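Ras GTPase-activating-like protein IQGAP2 (Homo sapiens, PDB 4EZA) probably binds phosphoinositides at membranes through the C-terminal domain seen here, as a member of the IQGAP family of signalling proteins. Local coordinates at residues G33-I38 / V49-I54; V76-Q81 / M94-K99. All blocks are in the same frame, centred on the assembly; numbering follows the deposited sequence.

Interaction 1: residues G33-I38 / V49-I54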
loop_
_atom_site.group_PDB
_atom_site.type_symbol
_atom_site.label_atom_id
_atom_site.label_comp_id
_atom_site.label_asym_id
_atom_site.label_seq_id
_atom_site.Cartn_x
_atom_site.Cartn_y
_atom_site.Cartn_z
ATOM N N GLY A 33 7.391 -5.740 -6.077
ATOM C CA GLY A 33 8.353 -4.944 -5.306
ATOM C C GLY A 33 7.755 -3.786 -4.540
ATOM O O GLY A 33 8.460 -3.074 -3.832
ATOM N N VAL A 34 6.457 -3.575 -4.690
ATOM C CA VAL A 34 5.767 -2.541 -3.938
ATOM C C VAL A 34 5.751 -2.880 -2.450
ATOM O O VAL A 34 5.926 -1.999 -1.598
ATOM C CB VAL A 34 4.293 -2.362 -4.421
ATOM C CG1 VAL A 34 3.526 -1.363 -3.521
ATOM C CG2 VAL A 34 4.252 -1.909 -5.837
ATOM N N LEU A 35 5.535 -4.155 -2.150
ATOM C CA LEU A 35 5.455 -4.591 -0.769
ATOM C C LEU A 35 6.740 -5.322 -0.423
ATOM O O LEU A 35 7.170 -6.247 -1.153
ATOM C CB LEU A 35 4.239 -5.494 -0.579
ATOM C CG LEU A 35 3.942 -5.968 0.834
ATOM C CD1 LEU A 35 2.422 -5.963 1.058
ATOM C CD2 LEU A 35 4.491 -7.311 1.027
ATOM N N LEU A 36 7.332 -4.955 0.707
ATOM C CA LEU A 36 8.518 -5.646 1.218
ATOM C C LEU A 36 8.167 -6.810 2.155
ATOM O O LEU A 36 8.685 -7.922 1.995
ATOM C CB LEU A 36 9.479 -4.673 1.928
ATOM C CG LEU A 36 10.316 -3.754 1.030
ATOM C CD1 LEU A 36 9.444 -2.658 0.416
ATOM C CD2 LEU A 36 11.469 -3.163 1.797
ATOM N N ASP A 37 7.310 -6.552 3.140
ATOM C CA ASP A 37 6.970 -7.592 4.111
ATOM C C ASP A 37 5.760 -7.194 4.925
ATOM O O ASP A 37 5.390 -6.020 4.982
ATOM C CB ASP A 37 8.161 -7.849 5.041
ATOM C CG ASP A 37 8.134 -9.237 5.689
ATOM O OD1 ASP A 37 7.288 -10.101 5.360
ATOM O OD2 ASP A 37 8.999 -9.474 6.561
ATOM N N ILE A 38 5.135 -8.198 5.536
ATOM C CA ILE A 38 4.053 -8.005 6.501
ATOM C C ILE A 38 4.479 -8.738 7.773
ATOM O O ILE A 38 4.678 -9.958 7.750
ATOM C CB ILE A 38 2.707 -8.561 6.013
ATOM C CG1 ILE A 38 2.250 -7.854 4.730
ATOM C CG2 ILE A 38 1.638 -8.379 7.124
ATOM C CD1 ILE A 38 1.060 -8.487 4.048
ATOM N N VAL A 49 -4.153 -11.527 2.194
ATOM C CA VAL A 49 -4.239 -10.091 2.428
ATOM C C VAL A 49 -4.469 -9.386 1.112
ATOM O O VAL A 49 -3.790 -9.675 0.112
ATOM C CB VAL A 49 -2.954 -9.550 3.110
ATOM C CG1 VAL A 49 -2.932 -8.040 3.111
ATOM C CG2 VAL A 49 -2.849 -10.109 4.528
ATOM N N THR A 50 -5.416 -8.452 1.109
ATOM C CA THR A 50 -5.688 -7.646 -0.083
ATOM C C THR A 50 -5.662 -6.184 0.314
ATOM O O THR A 50 -5.934 -5.826 1.464
ATOM C CB THR A 50 -7.036 -8.034 -0.745
ATOM O OG1 THR A 50 -6.921 -9.338 -1.315
ATOM C CG2 THR A 50 -7.437 -7.065 -1.849
ATOM N N PHE A 51 -5.282 -5.342 -0.637
ATOM C CA PHE A 51 -5.326 -3.896 -0.462
ATOM C C PHE A 51 -6.238 -3.302 -1.507
ATOM O O PHE A 51 -6.079 -3.598 -2.683
ATOM C CB PHE A 51 -3.932 -3.296 -0.581
ATOM C CG PHE A 51 -2.979 -3.839 0.415
ATOM C CD1 PHE A 51 -2.963 -3.341 1.720
ATOM C CD2 PHE A 51 -2.103 -4.871 0.072
ATOM C CE1 PHE A 51 -2.101 -3.884 2.673
ATOM C CE2 PHE A 51 -1.244 -5.401 1.009
ATOM C CZ PHE A 51 -1.236 -4.914 2.303
ATOM N N ASP A 52 -7.224 -2.530 -1.058
ATOM C CA ASP A 52 -8.155 -1.822 -1.942
ATOM C C ASP A 52 -7.688 -0.383 -2.015
ATOM O O ASP A 52 -7.478 0.241 -0.966
ATOM C CB ASP A 52 -9.595 -1.814 -1.386
ATOM C CG ASP A 52 -10.273 -3.181 -1.432
ATOM O OD1 ASP A 52 -9.678 -4.162 -1.938
ATOM O OD2 ASP A 52 -11.433 -3.269 -0.952
ATOM N N ILE A 53 -7.530 0.142 -3.229
ATOM C CA ILE A 53 -7.119 1.529 -3.417
ATOM C C ILE A 53 -8.277 2.312 -3.981
ATOM O O ILE A 53 -8.764 1.997 -5.059
ATOM C CB ILE A 53 -5.958 1.673 -4.407
ATOM C CG1 ILE A 53 -4.818 0.687 -4.118
ATOM C CG2 ILE A 53 -5.501 3.139 -4.474
ATOM C CD1 ILE A 53 -4.125 0.832 -2.817
ATOM N N ILE A 54 -8.702 3.345 -3.265
ATOM C CA ILE A 54 -9.862 4.129 -3.681
ATOM C C ILE A 54 -9.497 5.610 -3.782
ATOM O O ILE A 54 -8.892 6.173 -2.863
ATOM C CB ILE A 54 -11.050 3.925 -2.708
ATOM C CG1 ILE A 54 -10.978 2.535 -2.048
ATOM C CG2 ILE A 54 -12.375 4.106 -3.442
ATOM C CD1 ILE A 54 -11.426 2.483 -0.585
#
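L35 and F51 meet at about a right angle between two packed sheets. In the leucine, chi1 of -176° sends CG toward the ring, and the turn at chi2 brings CD1 to its far end. There CD1 stands 3.7 Å from F51 CE2 and 4.0 Å from F51 CZ, approaching the ring obliquely. F51 needs its length here: the CA atoms of L35 and F51 are 10.8 Å apart, and a phenyl ring and a branched aliphatic chain together span that distance. L29 of helix 26-32 and V100 of strand 100-103 each touch both residues, so the pair is wrapped in further apolar groups.

Three residues on in strand 35-38 and two residues back in strand 49-55, I38 and V49 reach toward each other tip to tip. The isoleucine extends its longer branch with chi2 at 170°, and its terminal CD1 comes 4.1 Å from CG1 of V49. A short beta-branched valine suffices at this end because the strands are closer, 9.5 Å between the CA atoms of I38 and V49. A26 packs on both residues from helix 26-32.

No hydrogen bond crosses between the segments; the contact is purely apolar, and its four residues are buried. Within strand 35-38, D37 OD1 accepts a weak hydrogen bond from I38 N (2.9 Å), while L36 and D37 both face K101 in a classic beta bulge. Before the strand, G33 closes helix 26-32 with a Schellman motif, its positive phi suited to glycine. Strand 35-38 borders a three-stranded antiparallel sheet and 49-54 belongs to a four-stranded one, so this is face-to-face sheet packing across the hydrophobic core of a beta-sandwich, consistent with the pseudo-C2 fold of the domain.

Interaction 2: residues V76-Q81 / M94-K99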
loop_
_atom_site.group_PDB
_atom_site.type_symbol
_atom_site.label_atom_id
_atom_site.label_comp_id
_atom_site.label_asym_id
_atom_site.label_seq_id
_atom_site.Cartn_x
_atom_site.Cartn_y
_atom_site.Cartn_z
ATOM N N VAL A 76 -5.878 3.726 5.678
ATOM C CA VAL A 76 -4.935 4.848 5.728
ATOM C C VAL A 76 -5.189 5.784 4.548
ATOM O O VAL A 76 -5.546 5.341 3.460
ATOM C CB VAL A 76 -3.448 4.375 5.758
ATOM C CG1 VAL A 76 -3.038 3.754 4.426
ATOM C CG2 VAL A 76 -2.501 5.523 6.138
ATOM N N GLN A 77 -5.038 7.083 4.774
ATOM C CA GLN A 77 -5.087 8.043 3.681
ATOM C C GLN A 77 -3.686 8.507 3.365
ATOM O O GLN A 77 -2.919 8.865 4.264
ATOM C CB GLN A 77 -6.037 9.198 4.009
ATOM C CG GLN A 77 -7.501 8.729 4.017
ATOM C CD GLN A 77 -8.531 9.843 3.919
ATOM O OE1 GLN A 77 -9.706 9.579 3.650
ATOM N NE2 GLN A 77 -8.110 11.080 4.138
ATOM N N LEU A 78 -3.366 8.487 2.076
ATOM C CA LEU A 78 -2.054 8.898 1.589
ATOM C C LEU A 78 -2.164 10.086 0.660
ATOM O O LEU A 78 -2.966 10.085 -0.279
ATOM C CB LEU A 78 -1.353 7.738 0.863
ATOM C CG LEU A 78 -1.202 6.451 1.680
ATOM C CD1 LEU A 78 -0.622 5.393 0.779
ATOM C CD2 LEU A 78 -0.289 6.672 2.924
ATOM N N ASN A 79 -1.312 11.067 0.908
ATOM C CA ASN A 79 -1.273 12.309 0.175
ATOM C C ASN A 79 -0.092 12.261 -0.784
ATOM O O ASN A 79 1.049 12.082 -0.376
ATOM C CB ASN A 79 -1.111 13.436 1.216
ATOM C CG ASN A 79 -1.045 14.825 0.616
ATOM O OD1 ASN A 79 -0.479 15.044 -0.452
ATOM N ND2 ASN A 79 -1.615 15.786 1.324
ATOM N N ILE A 80 -0.364 12.438 -2.074
ATOM C CA ILE A 80 0.700 12.396 -3.090
ATOM C C ILE A 80 1.847 13.380 -2.841
ATOM O O ILE A 80 3.015 13.050 -3.128
ATOM C CB ILE A 80 0.097 12.617 -4.516
ATOM C CG1 ILE A 80 1.106 12.287 -5.641
ATOM C CG2 ILE A 80 -0.483 14.063 -4.683
ATOM C CD1 ILE A 80 1.708 10.947 -5.573
ATOM N N GLN A 81 1.535 14.559 -2.303
ATOM C CA GLN A 81 2.580 15.563 -2.027
ATOM C C GLN A 81 3.500 15.042 -0.931
ATOM O O GLN A 81 4.717 15.253 -0.985
ATOM C CB GLN A 81 1.999 16.906 -1.604
ATOM C CG GLN A 81 1.204 17.657 -2.643
ATOM C CD GLN A 81 1.153 19.126 -2.319
ATOM O OE1 GLN A 81 0.587 19.539 -1.294
ATOM N NE2 GLN A 81 1.765 19.942 -3.183
ATOM N N MET A 94 8.496 2.743 3.686
ATOM C CA MET A 94 7.637 3.260 4.728
ATOM C C MET A 94 6.703 2.184 5.231
ATOM O O MET A 94 6.347 1.267 4.486
ATOM C CB MET A 94 6.846 4.453 4.204
ATOM C CG MET A 94 5.928 4.137 3.073
ATOM S SD MET A 94 5.075 5.591 2.463
ATOM C CE MET A 94 4.364 6.156 3.903
ATOM N N LYS A 95 6.320 2.281 6.498
ATOM C CA LYS A 95 5.323 1.383 7.084
ATOM C C LYS A 95 3.944 1.977 6.831
ATOM O O LYS A 95 3.475 2.809 7.614
ATOM C CB LYS A 95 5.574 1.204 8.586
ATOM C CG LYS A 95 6.857 0.459 8.919
ATOM C CD LYS A 95 6.849 -0.988 8.438
ATOM C CE LYS A 95 6.126 -1.935 9.382
ATOM N NZ LYS A 95 6.931 -2.420 10.549
ATOM N N MET A 96 3.336 1.592 5.705
ATOM C CA MET A 96 2.045 2.112 5.258
ATOM C C MET A 96 0.944 1.725 6.248
ATOM O O MET A 96 0.003 2.508 6.491
ATOM C CB MET A 96 1.744 1.578 3.852
ATOM C CG MET A 96 0.376 1.913 3.267
ATOM S SD MET A 96 0.202 1.294 1.590
ATOM C CE MET A 96 -0.022 -0.451 1.861
ATOM N N PHE A 97 1.089 0.541 6.828
ATOM C CA PHE A 97 0.330 0.125 7.999
ATOM C C PHE A 97 1.329 -0.347 9.037
ATOM O O PHE A 97 2.502 -0.521 8.728
ATOM C CB PHE A 97 -0.666 -0.984 7.662
ATOM C CG PHE A 97 -1.722 -0.562 6.681
ATOM C CD1 PHE A 97 -2.781 0.254 7.090
ATOM C CD2 PHE A 97 -1.667 -0.959 5.355
ATOM C CE1 PHE A 97 -3.770 0.635 6.189
ATOM C CE2 PHE A 97 -2.656 -0.553 4.436
ATOM C CZ PHE A 97 -3.707 0.238 4.870
ATOM N N ASP A 98 0.875 -0.519 10.283
ATOM C CA ASP A 98 1.769 -0.870 11.384
ATOM C C ASP A 98 2.699 -2.036 11.042
ATOM O O ASP A 98 3.867 -2.012 11.398
ATOM C CB ASP A 98 0.971 -1.179 12.662
ATOM C CG ASP A 98 0.796 0.046 13.563
ATOM O OD1 ASP A 98 1.434 1.099 13.312
ATOM O OD2 ASP A 98 0.023 -0.055 14.548
ATOM N N LYS A 99 2.172 -3.026 10.328
ATOM C CA LYS A 99 2.910 -4.246 10.012
ATOM C C LYS A 99 3.294 -4.349 8.532
ATOM O O LYS A 99 3.885 -5.343 8.129
ATOM C CB LYS A 99 2.082 -5.476 10.399
ATOM C CG LYS A 99 1.755 -5.624 11.911
ATOM C CD LYS A 99 1.263 -7.041 12.301
ATOM C CE LYS A 99 -0.226 -7.313 11.946
ATOM N NZ LYS A 99 -0.868 -8.473 12.702
#
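The phenyl ring of F97 is met by V76, whose CG1 comes in obliquely at the outer end of the ring, 3.6 Å from F97 CZ and 3.7 Å from F97 CE1. The two side chains cross at a slant, and V76 CB adds a contact of 3.8 Å to F97 CE1. For V76, chi1 of 69° sets CG1 between the backbone N and the carbonyl carbon, from where this compact branch reaches both the ring and CG of M96, at 4.0 Å; F97 has the length to reach the facing strand. This joins strand 71-79, at the border of the four-stranded antiparallel sheet, to strand 93-97 of the three-stranded one, across the core of the sandwich. M96 and F97 both face V100 in a classic beta bulge, and the chain turns a corner at M96. Extended through chi1 and chi2, the unbranched methionine carries SD to 4.3 Å from L78 CD1; the bend at chi3 turns only the terminal CE. L78 in turn packs on L107 of helix 104-112. At the end of the strand, N79 is the N-cap of helix 80-88: its OD1 accepts from Q81 N at 2.8 Å, the donor tilted 15° from the carbonyl plane.

In the fold
Interactions 1 and 2 join the same two antiparallel sheets at neighbouring points, their centres about 11 Å apart, and merge into one hydrophobic core. F51 of interaction 1 is the main connection: its CE1 lies 3.8 Å from CE2 of F97 and 4.1 Å from CE of M96. A further contact runs from CG2 of I38 to the backbone O of K99, at 3.9 Å. Strand 61-68 lies between 49-55 and 71-79 in the sheet, and its S66 touches F51 and F97 alike. Along the chain the contacts follow in series, 33-38 with 49-54 closing before 76-81 with 94-99 opens. Both are packing contacts inside the domain.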